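Local coordinates for protein inorganic pyrophosphatase (Helicobacter pylori, PDB 2BQX) that hydrolyses inorganic pyrophosphate to two phosphate ions, using magnesium, as a homohexamer of the PPase family, at residues G62-L73 against M100-P108; K23-L31 against L38-G46. All blocks are in the same frame, centred on the assembly; numbering follows the deposited sequence.

Contact 1 of 2, residues G62-L73 against M100-P108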
loop_
_atom_site.group_PDB
_atom_site.type_symbol
_atom_site.label_atom_id
_atom_site.label_comp_id
_atom_site.label_asym_id
_atom_site.label_seq_id
_atom_site.Cartn_x
_atom_site.Cartn_y
_atom_site.Cartn_z
ATOM N N GLY A 62 -0.590 34.742 -4.702
ATOM C CA GLY A 62 0.855 34.640 -4.608
ATOM C C GLY A 62 1.600 35.309 -5.750
ATOM O O GLY A 62 0.989 35.932 -6.619
ATOM N N SER A 63 2.924 35.169 -5.748
ATOM C CA SER A 63 3.781 35.767 -6.773
ATOM C C SER A 63 3.407 35.460 -8.220
ATOM O O SER A 63 3.500 36.332 -9.081
ATOM C CB SER A 63 5.240 35.348 -6.557
ATOM O OG SER A 63 5.749 35.860 -5.343
ATOM N N ASP A 64 2.997 34.227 -8.498
ATOM C CA ASP A 64 2.656 33.851 -9.865
ATOM C C ASP A 64 1.200 34.065 -10.256
ATOM O O ASP A 64 0.762 33.578 -11.293
ATOM C CB ASP A 64 3.044 32.392 -10.118
ATOM C CG ASP A 64 2.274 31.426 -9.246
ATOM O OD1 ASP A 64 2.513 30.207 -9.374
ATOM O OD2 ASP A 64 1.435 31.884 -8.437
ATOM N N GLY A 65 0.444 34.781 -9.429
ATOM C CA GLY A 65 -0.947 35.031 -9.762
ATOM C C GLY A 65 -1.910 33.957 -9.296
ATOM O O GLY A 65 -3.118 34.077 -9.486
ATOM N N ASP A 66 -1.381 32.895 -8.700
ATOM C CA ASP A 66 -2.225 31.819 -8.193
ATOM C C ASP A 66 -2.176 31.846 -6.668
ATOM O O ASP A 66 -1.290 32.468 -6.078
ATOM C CB ASP A 66 -1.732 30.464 -8.717
ATOM C CG ASP A 66 -2.031 30.260 -10.197
ATOM O OD1 ASP A 66 -1.476 29.313 -10.789
ATOM O OD2 ASP A 66 -2.829 31.033 -10.766
ATOM N N PRO A 67 -3.138 31.189 -6.005
ATOM C CA PRO A 67 -3.125 31.185 -4.540
ATOM C C PRO A 67 -1.742 30.765 -4.034
ATOM O O PRO A 67 -1.051 29.993 -4.694
ATOM C CB PRO A 67 -4.220 30.178 -4.194
ATOM C CG PRO A 67 -5.208 30.374 -5.319
ATOM C CD PRO A 67 -4.303 30.452 -6.531
ATOM N N VAL A 68 -1.334 31.279 -2.878
ATOM C CA VAL A 68 -0.022 30.947 -2.325
ATOM C C VAL A 68 0.043 29.459 -1.963
ATOM O O VAL A 68 -0.911 28.908 -1.412
ATOM C CB VAL A 68 0.288 31.823 -1.080
ATOM C CG1 VAL A 68 -0.748 31.583 0.009
ATOM C CG2 VAL A 68 1.689 31.531 -0.569
ATOM N N ASP A 69 1.161 28.812 -2.290
ATOM C CA ASP A 69 1.338 27.378 -2.028
ATOM C C ASP A 69 1.823 27.097 -0.615
ATOM O O ASP A 69 2.501 27.918 -0.003
ATOM C CB ASP A 69 2.358 26.760 -2.993
ATOM C CG ASP A 69 1.919 26.815 -4.436
ATOM O OD1 ASP A 69 0.741 26.498 -4.719
ATOM O OD2 ASP A 69 2.770 27.153 -5.285
ATOM N N ALA A 70 1.497 25.916 -0.109
ATOM C CA ALA A 70 1.924 25.533 1.222
ATOM C C ALA A 70 2.218 24.045 1.279
ATOM O O ALA A 70 1.511 23.241 0.676
ATOM C CB ALA A 70 0.852 25.878 2.235
ATOM N N LEU A 71 3.285 23.695 1.983
ATOM C CA LEU A 71 3.634 22.305 2.177
ATOM C C LEU A 71 3.152 22.039 3.588
ATOM O O LEU A 71 3.376 22.852 4.484
ATOM C CB LEU A 71 5.147 22.102 2.112
ATOM C CG LEU A 71 5.766 22.177 0.713
ATOM C CD1 LEU A 71 7.291 22.235 0.817
ATOM C CD2 LEU A 71 5.338 20.952 -0.082
ATOM N N VAL A 72 2.451 20.930 3.784
ATOM C CA VAL A 72 1.985 20.588 5.117
ATOM C C VAL A 72 2.749 19.337 5.525
ATOM O O VAL A 72 2.462 18.246 5.043
ATOM C CB VAL A 72 0.462 20.316 5.142
ATOM C CG1 VAL A 72 0.031 19.952 6.560
ATOM C CG2 VAL A 72 -0.297 21.560 4.675
ATOM N N LEU A 73 3.750 19.515 6.383
ATOM C CA LEU A 73 4.572 18.410 6.859
ATOM C C LEU A 73 3.812 17.578 7.880
ATOM O O LEU A 73 3.164 18.106 8.779
ATOM C CB LEU A 73 5.872 18.945 7.464
ATOM C CG LEU A 73 6.953 19.346 6.450
ATOM C CD1 LEU A 73 6.427 20.408 5.501
ATOM C CD2 LEU A 73 8.176 19.849 7.195
ATOM N N MET A 100 10.304 34.116 -9.336
ATOM C CA MET A 100 10.415 33.692 -7.955
ATOM C C MET A 100 9.155 32.971 -7.511
ATOM O O MET A 100 8.056 33.240 -8.000
ATOM C CB MET A 100 10.687 34.895 -7.051
ATOM C CG MET A 100 12.060 35.508 -7.264
ATOM S SD MET A 100 13.383 34.277 -7.140
ATOM C CE MET A 100 13.371 33.918 -5.380
ATOM N N ASP A 101 9.326 32.032 -6.593
ATOM C CA ASP A 101 8.201 31.275 -6.088
ATOM C C ASP A 101 8.459 31.049 -4.612
ATOM O O ASP A 101 9.604 30.970 -4.174
ATOM C CB ASP A 101 8.079 29.944 -6.834
ATOM C CG ASP A 101 6.750 29.248 -6.579
ATOM O OD1 ASP A 101 5.867 29.840 -5.921
ATOM O OD2 ASP A 101 6.587 28.104 -7.048
ATOM N N GLU A 102 7.386 30.970 -3.844
ATOM C CA GLU A 102 7.502 30.772 -2.415
ATOM C C GLU A 102 6.614 29.608 -2.021
ATOM O O GLU A 102 5.513 29.453 -2.549
ATOM C CB GLU A 102 7.054 32.035 -1.673
ATOM C CG GLU A 102 5.624 32.450 -2.010
ATOM C CD GLU A 102 5.493 33.025 -3.413
ATOM O OE1 GLU A 102 4.412 32.873 -4.023
ATOM O OE2 GLU A 102 6.466 33.642 -3.899
ATOM N N LYS A 103 7.099 28.770 -1.115
ATOM C CA LYS A 103 6.297 27.647 -0.647
ATOM C C LYS A 103 6.237 27.781 0.866
ATOM O O LYS A 103 7.254 27.651 1.540
ATOM C CB LYS A 103 6.941 26.299 -1.007
ATOM C CG LYS A 103 7.266 26.085 -2.481
ATOM C CD LYS A 103 6.030 26.041 -3.352
ATOM C CE LYS A 103 6.402 25.828 -4.821
ATOM N NZ LYS A 103 5.235 26.026 -5.720
ATOM N N LEU A 104 5.056 28.064 1.397
ATOM C CA LEU A 104 4.901 28.182 2.837
ATOM C C LEU A 104 5.160 26.799 3.437
ATOM O O LEU A 104 4.810 25.787 2.833
ATOM C CB LEU A 104 3.480 28.648 3.180
ATOM C CG LEU A 104 3.089 30.068 2.747
ATOM C CD1 LEU A 104 1.604 30.321 3.006
ATOM C CD2 LEU A 104 3.936 31.067 3.509
ATOM N N ILE A 105 5.790 26.757 4.607
ATOM C CA ILE A 105 6.074 25.492 5.287
ATOM C C ILE A 105 5.158 25.448 6.500
ATOM O O ILE A 105 5.228 26.322 7.368
ATOM C CB ILE A 105 7.543 25.414 5.764
ATOM C CG1 ILE A 105 8.499 25.589 4.578
ATOM C CG2 ILE A 105 7.794 24.082 6.487
ATOM C CD1 ILE A 105 8.328 24.591 3.453
ATOM N N ALA A 106 4.301 24.435 6.570
ATOM C CA ALA A 106 3.355 24.341 7.678
ATOM C C ALA A 106 3.189 22.953 8.278
ATOM O O ALA A 106 3.700 21.969 7.755
ATOM C CB ALA A 106 1.992 24.852 7.220
ATOM N N LEU A 107 2.445 22.905 9.379
ATOM C CA LEU A 107 2.140 21.669 10.087
ATOM C C LEU A 107 0.659 21.715 10.441
ATOM O O LEU A 107 0.076 22.794 10.564
ATOM C CB LEU A 107 2.968 21.576 11.374
ATOM C CG LEU A 107 4.468 21.297 11.235
ATOM C CD1 LEU A 107 5.188 21.713 12.501
ATOM C CD2 LEU A 107 4.686 19.816 10.946
ATOM N N PRO A 108 0.019 20.547 10.586
ATOM C CA PRO A 108 -1.401 20.577 10.938
ATOM C C PRO A 108 -1.480 21.200 12.324
ATOM O O PRO A 108 -0.510 21.135 13.076
ATOM C CB PRO A 108 -1.781 19.099 10.975
ATOM C CG PRO A 108 -0.824 18.474 10.001
ATOM C CD PRO A 108 0.474 19.169 10.337
HETATM O O HOH W 1 4.112 31.978 -6.745
HETATM O O HOH W 2 3.293 30.368 -3.790
#

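Contact 2 of 2, residues K23-L31 against L38-G46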
loop_
_atom_site.group_PDB
_atom_site.type_symbol
_atom_site.label_atom_id
_atom_site.label_comp_id
_atom_site.label_asym_id
_atom_site.label_seq_id
_atom_site.Cartn_x
_atom_site.Cartn_y
_atom_site.Cartn_z
ATOM N N LYS A 23 1.257 13.350 0.445
ATOM C CA LYS A 23 2.637 12.968 0.748
ATOM C C LYS A 23 2.941 11.591 0.149
ATOM O O LYS A 23 2.094 10.699 0.176
ATOM C CB LYS A 23 2.853 12.924 2.271
ATOM C CG LYS A 23 4.292 12.645 2.674
ATOM C CD LYS A 23 4.448 12.507 4.180
ATOM C CE LYS A 23 5.913 12.338 4.552
ATOM N NZ LYS A 23 6.075 12.023 6.001
ATOM N N HIS A 24 4.149 11.445 -0.397
ATOM C CA HIS A 24 4.637 10.205 -1.013
ATOM C C HIS A 24 4.126 9.934 -2.424
ATOM O O HIS A 24 4.630 9.041 -3.104
ATOM C CB HIS A 24 4.318 8.983 -0.135
ATOM C CG HIS A 24 4.934 9.042 1.228
ATOM N ND1 HIS A 24 6.282 9.241 1.422
ATOM C CD2 HIS A 24 4.389 8.929 2.463
ATOM C CE1 HIS A 24 6.544 9.251 2.716
ATOM N NE2 HIS A 24 5.412 9.063 3.370
ATOM N N SER A 25 3.132 10.691 -2.869
ATOM C CA SER A 25 2.579 10.487 -4.203
ATOM C C SER A 25 3.469 11.102 -5.279
ATOM O O SER A 25 4.254 12.012 -5.001
ATOM C CB SER A 25 1.177 11.105 -4.289
ATOM O OG SER A 25 0.651 10.997 -5.602
ATOM N N ASN A 26 3.361 10.590 -6.503
ATOM C CA ASN A 26 4.116 11.140 -7.624
ATOM C C ASN A 26 3.099 11.745 -8.597
ATOM O O ASN A 26 3.416 12.034 -9.747
ATOM C CB ASN A 26 4.966 10.055 -8.315
ATOM C CG ASN A 26 4.131 8.969 -8.974
ATOM O OD1 ASN A 26 2.969 8.758 -8.621
ATOM N ND2 ASN A 26 4.733 8.259 -9.934
ATOM N N ILE A 27 1.879 11.952 -8.114
ATOM C CA ILE A 27 0.827 12.534 -8.943
ATOM C C ILE A 27 0.399 13.889 -8.397
ATOM O O ILE A 27 -0.090 13.994 -7.272
ATOM C CB ILE A 27 -0.425 11.635 -9.007
ATOM C CG1 ILE A 27 -0.060 10.259 -9.572
ATOM C CG2 ILE A 27 -1.492 12.309 -9.890
ATOM C CD1 ILE A 27 -1.197 9.255 -9.538
ATOM N N LYS A 28 0.587 14.931 -9.194
ATOM C CA LYS A 28 0.180 16.268 -8.777
ATOM C C LYS A 28 -1.219 16.562 -9.309
ATOM O O LYS A 28 -1.451 16.491 -10.516
ATOM C CB LYS A 28 1.152 17.313 -9.327
ATOM C CG LYS A 28 0.750 18.756 -9.046
ATOM C CD LYS A 28 1.736 19.722 -9.689
ATOM C CE LYS A 28 1.411 21.174 -9.359
ATOM N NZ LYS A 28 0.120 21.607 -9.951
ATOM N N TYR A 29 -2.151 16.875 -8.411
ATOM C CA TYR A 29 -3.509 17.224 -8.820
ATOM C C TYR A 29 -3.605 18.740 -8.727
ATOM O O TYR A 29 -2.742 19.392 -8.132
ATOM C CB TYR A 29 -4.559 16.603 -7.883
ATOM C CG TYR A 29 -4.654 15.100 -7.965
ATOM C CD1 TYR A 29 -5.458 14.481 -8.926
ATOM C CD2 TYR A 29 -3.906 14.292 -7.111
ATOM C CE1 TYR A 29 -5.512 13.095 -9.034
ATOM C CE2 TYR A 29 -3.952 12.905 -7.212
ATOM C CZ TYR A 29 -4.755 12.313 -8.177
ATOM O OH TYR A 29 -4.783 10.941 -8.311
ATOM N N GLU A 30 -4.650 19.300 -9.325
ATOM C CA GLU A 30 -4.862 20.741 -9.281
ATOM C C GLU A 30 -6.353 21.030 -9.279
ATOM O O GLU A 30 -7.062 20.683 -10.219
ATOM C CB GLU A 30 -4.193 21.419 -10.475
ATOM C CG GLU A 30 -4.455 22.912 -10.565
ATOM C CD GLU A 30 -3.564 23.595 -11.587
ATOM O OE1 GLU A 30 -2.367 23.807 -11.289
ATOM O OE2 GLU A 30 -4.062 23.903 -12.688
ATOM N N LEU A 31 -6.822 21.671 -8.215
ATOM C CA LEU A 31 -8.233 21.993 -8.078
ATOM C C LEU A 31 -8.648 23.132 -9.001
ATOM O O LEU A 31 -7.984 24.167 -9.068
ATOM C CB LEU A 31 -8.546 22.370 -6.629
ATOM C CG LEU A 31 -10.027 22.504 -6.271
ATOM C CD1 LEU A 31 -10.672 21.130 -6.303
ATOM C CD2 LEU A 31 -10.168 23.123 -4.884
ATOM N N LEU A 38 -11.143 18.156 -9.272
ATOM C CA LEU A 38 -9.763 17.840 -8.940
ATOM C C LEU A 38 -9.141 17.319 -10.232
ATOM O O LEU A 38 -9.402 16.188 -10.640
ATOM C CB LEU A 38 -9.733 16.761 -7.856
ATOM C CG LEU A 38 -8.392 16.479 -7.180
ATOM C CD1 LEU A 38 -7.907 17.735 -6.462
ATOM C CD2 LEU A 38 -8.557 15.330 -6.188
ATOM N N MET A 39 -8.328 18.147 -10.879
ATOM C CA MET A 39 -7.705 17.775 -12.145
ATOM C C MET A 39 -6.351 17.100 -11.989
ATOM O O MET A 39 -5.540 17.500 -11.153
ATOM C CB MET A 39 -7.511 19.016 -13.023
ATOM C CG MET A 39 -8.711 19.932 -13.132
ATOM S SD MET A 39 -10.070 19.206 -14.039
ATOM C CE MET A 39 -9.333 19.028 -15.645
ATOM N N VAL A 40 -6.114 16.071 -12.796
ATOM C CA VAL A 40 -4.827 15.392 -12.784
ATOM C C VAL A 40 -3.954 16.360 -13.565
ATOM O O VAL A 40 -4.210 16.617 -14.742
ATOM C CB VAL A 40 -4.882 14.053 -13.530
ATOM C CG1 VAL A 40 -3.487 13.439 -13.581
ATOM C CG2 VAL A 40 -5.856 13.109 -12.832
ATOM N N ASP A 41 -2.927 16.900 -12.921
ATOM C CA ASP A 41 -2.075 17.885 -13.579
ATOM C C ASP A 41 -0.748 17.337 -14.087
ATOM O O ASP A 41 -0.320 17.650 -15.200
ATOM C CB ASP A 41 -1.822 19.048 -12.614
ATOM C CG ASP A 41 -1.154 20.233 -13.283
ATOM O OD1 ASP A 41 -0.193 20.764 -12.695
ATOM O OD2 ASP A 41 -1.589 20.643 -14.380
ATOM N N ARG A 42 -0.090 16.511 -13.286
ATOM C CA ARG A 42 1.194 15.986 -13.715
ATOM C C ARG A 42 1.619 14.745 -12.960
ATOM O O ARG A 42 1.305 14.585 -11.786
ATOM C CB ARG A 42 2.258 17.074 -13.531
ATOM C CG ARG A 42 3.692 16.639 -13.781
ATOM C CD ARG A 42 3.937 16.401 -15.259
ATOM N NE ARG A 42 3.354 17.465 -16.070
ATOM C CZ ARG A 42 3.633 18.756 -15.930
ATOM N NH1 ARG A 42 3.042 19.649 -16.715
ATOM N NH2 ARG A 42 4.506 19.155 -15.010
ATOM N N VAL A 43 2.316 13.859 -13.659
ATOM C CA VAL A 43 2.866 12.667 -13.041
ATOM C C VAL A 43 4.357 12.928 -13.147
ATOM O O VAL A 43 4.879 13.136 -14.245
ATOM C CB VAL A 43 2.514 11.375 -13.805
ATOM C CG1 VAL A 43 3.163 10.185 -13.110
ATOM C CG2 VAL A 43 0.999 11.176 -13.845
ATOM N N LEU A 44 5.036 12.952 -12.008
ATOM C CA LEU A 44 6.475 13.221 -11.982
ATOM C C LEU A 44 7.225 12.400 -13.029
ATOM O O LEU A 44 6.981 11.207 -13.186
ATOM C CB LEU A 44 7.035 12.925 -10.587
ATOM C CG LEU A 44 6.517 13.790 -9.433
ATOM C CD1 LEU A 44 7.148 13.327 -8.134
ATOM C CD2 LEU A 44 6.861 15.262 -9.691
ATOM N N TYR A 45 8.135 13.053 -13.745
ATOM C CA TYR A 45 8.929 12.388 -14.777
ATOM C C TYR A 45 9.991 11.485 -14.161
ATOM O O TYR A 45 10.385 10.488 -14.757
ATOM C CB TYR A 45 9.640 13.420 -15.653
ATOM C CG TYR A 45 8.780 14.111 -16.694
ATOM C CD1 TYR A 45 7.458 14.466 -16.428
ATOM C CD2 TYR A 45 9.324 14.471 -17.927
ATOM C CE1 TYR A 45 6.698 15.173 -17.374
ATOM C CE2 TYR A 45 8.586 15.175 -18.872
ATOM C CZ TYR A 45 7.275 15.523 -18.589
ATOM O OH TYR A 45 6.549 16.232 -19.523
ATOM N N GLY A 46 10.454 11.852 -12.970
ATOM C CA GLY A 46 11.485 11.076 -12.315
ATOM C C GLY A 46 10.988 10.127 -11.252
ATOM O O GLY A 46 9.806 10.122 -10.895
#

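Contact 1 of 2, residues G62-L73 against M100-P108
K103 NZ reaches D69 OD2 at 2.7 Å, arriving from above the carboxylate plane, in a salt bridge between side chains lying side by side. The same ammonium forms a second salt bridge with D101 OD2 at 2.8 Å, on the syn side but tilted out of the carboxylate plane, and Y54 OH takes a further bond. K103 thus holds two aspartates predicted to bind magnesium close together. E102 turns off the opposite side of its strand: with CG wedged between backbone N and carbonyl carbon (chi1 58°) and a bend at chi2, its carboxylate swings to type I beta turn 62-65. OE2 takes S63 OG at 2.7 Å and OE1 takes S63 N at 3.2 Å, both on the syn side but about 35° out of plane. One water accepts from D64 N within reach of D101 OD1 and E102 OE1; another accepts from D69 N within reach of E102 O and OE1. D64, a third predicted magnesium ligand, forms an Asx turn, its OD2 accepting from D66 N at 3.0 Å from above the carboxylate plane. Beyond this acidic end the strands run parallel in the curled beta-barrel core of family I pyrophosphatases, L71 N bonding to L104 O (2.7 Å). L71 CD1 meets I105 CD1 on the face covered by helix 127-139, whereas V68 and L104 cross nearly perpendicularly under helix 157-171; strands 53-56 and 83-96 flank the pair.

Contact 2 of 2, residues K23-L31 against L38-G46
K28 and D41 both place CG anti to the backbone N (chi1 175° and -170°), which lays their side chains alongside each other, pointing the same way. K28 stays extended until its last torsion, where a bend brings NZ to D41 OD1 at 2.9 Å, on the anti side and tilted out of the carboxylate plane. E30 OE1 lies farther from the same NZ, at 3.6 Å, in a looser salt bridge; K28 probably offsets the repulsion between the two carboxylates, whose planes are 27° apart. K28 and R42 are both predicted to bind substrate. The backbone explains the placing of D41: K28 O accepts from D41 N at 2.9 Å and from R42 N at 3.1 Å, both donors in the carbonyl plane. This is a classic beta bulge in the antiparallel hairpin of strands 27-31 and 38-43, and the extra residue lets D41 as well as R42 face K28. K28 N returns a bond to R42 O, while E30 and M39 form the next hydrogen-bonded pair. The face bearing I27, Y29, L38, V40 and V43 is largely apolar. Y29 CB rests against L38 CD1, and the Y29 side chain lies alongside V40, pointing the same way, with CE1 3.8 Å from V40 CG2; I27 CG2 lies over one ring face, offset toward the rim. Y29 OH bonds to Q79 N of the second subunit, whose A77 packs on I27. R42 leads away from K28, NE donating to K111 O of that subunit and NH2 pairing with E144 of its own chain. Where the hairpin runs out, L44 N binds N26 O at 2.9 Å, and L44 CD1 packs against N26 CB.

How the contacts relate
Contact 2 comes first along the chain and closes before contact 1 opens; their centres lie 16 Å apart, and their nearest atoms about 6 Å, without touching. Contact 1 sits near the centre of the chain, in the mixed, curled sheet, whereas contact 2 is a separate two-stranded hairpin farther out that also meets a second subunit of the hexamer. Strand 53-56, which pairs with strand 69-72, carries Y54, which bonds K103 of contact 1 and lies near K28 of contact 2. Y140 similarly neighbours K103 and L44. Predicted magnesium ligands on one contact and predicted substrate-binding K28 and R42 on the other are consistent with two parts of one active site.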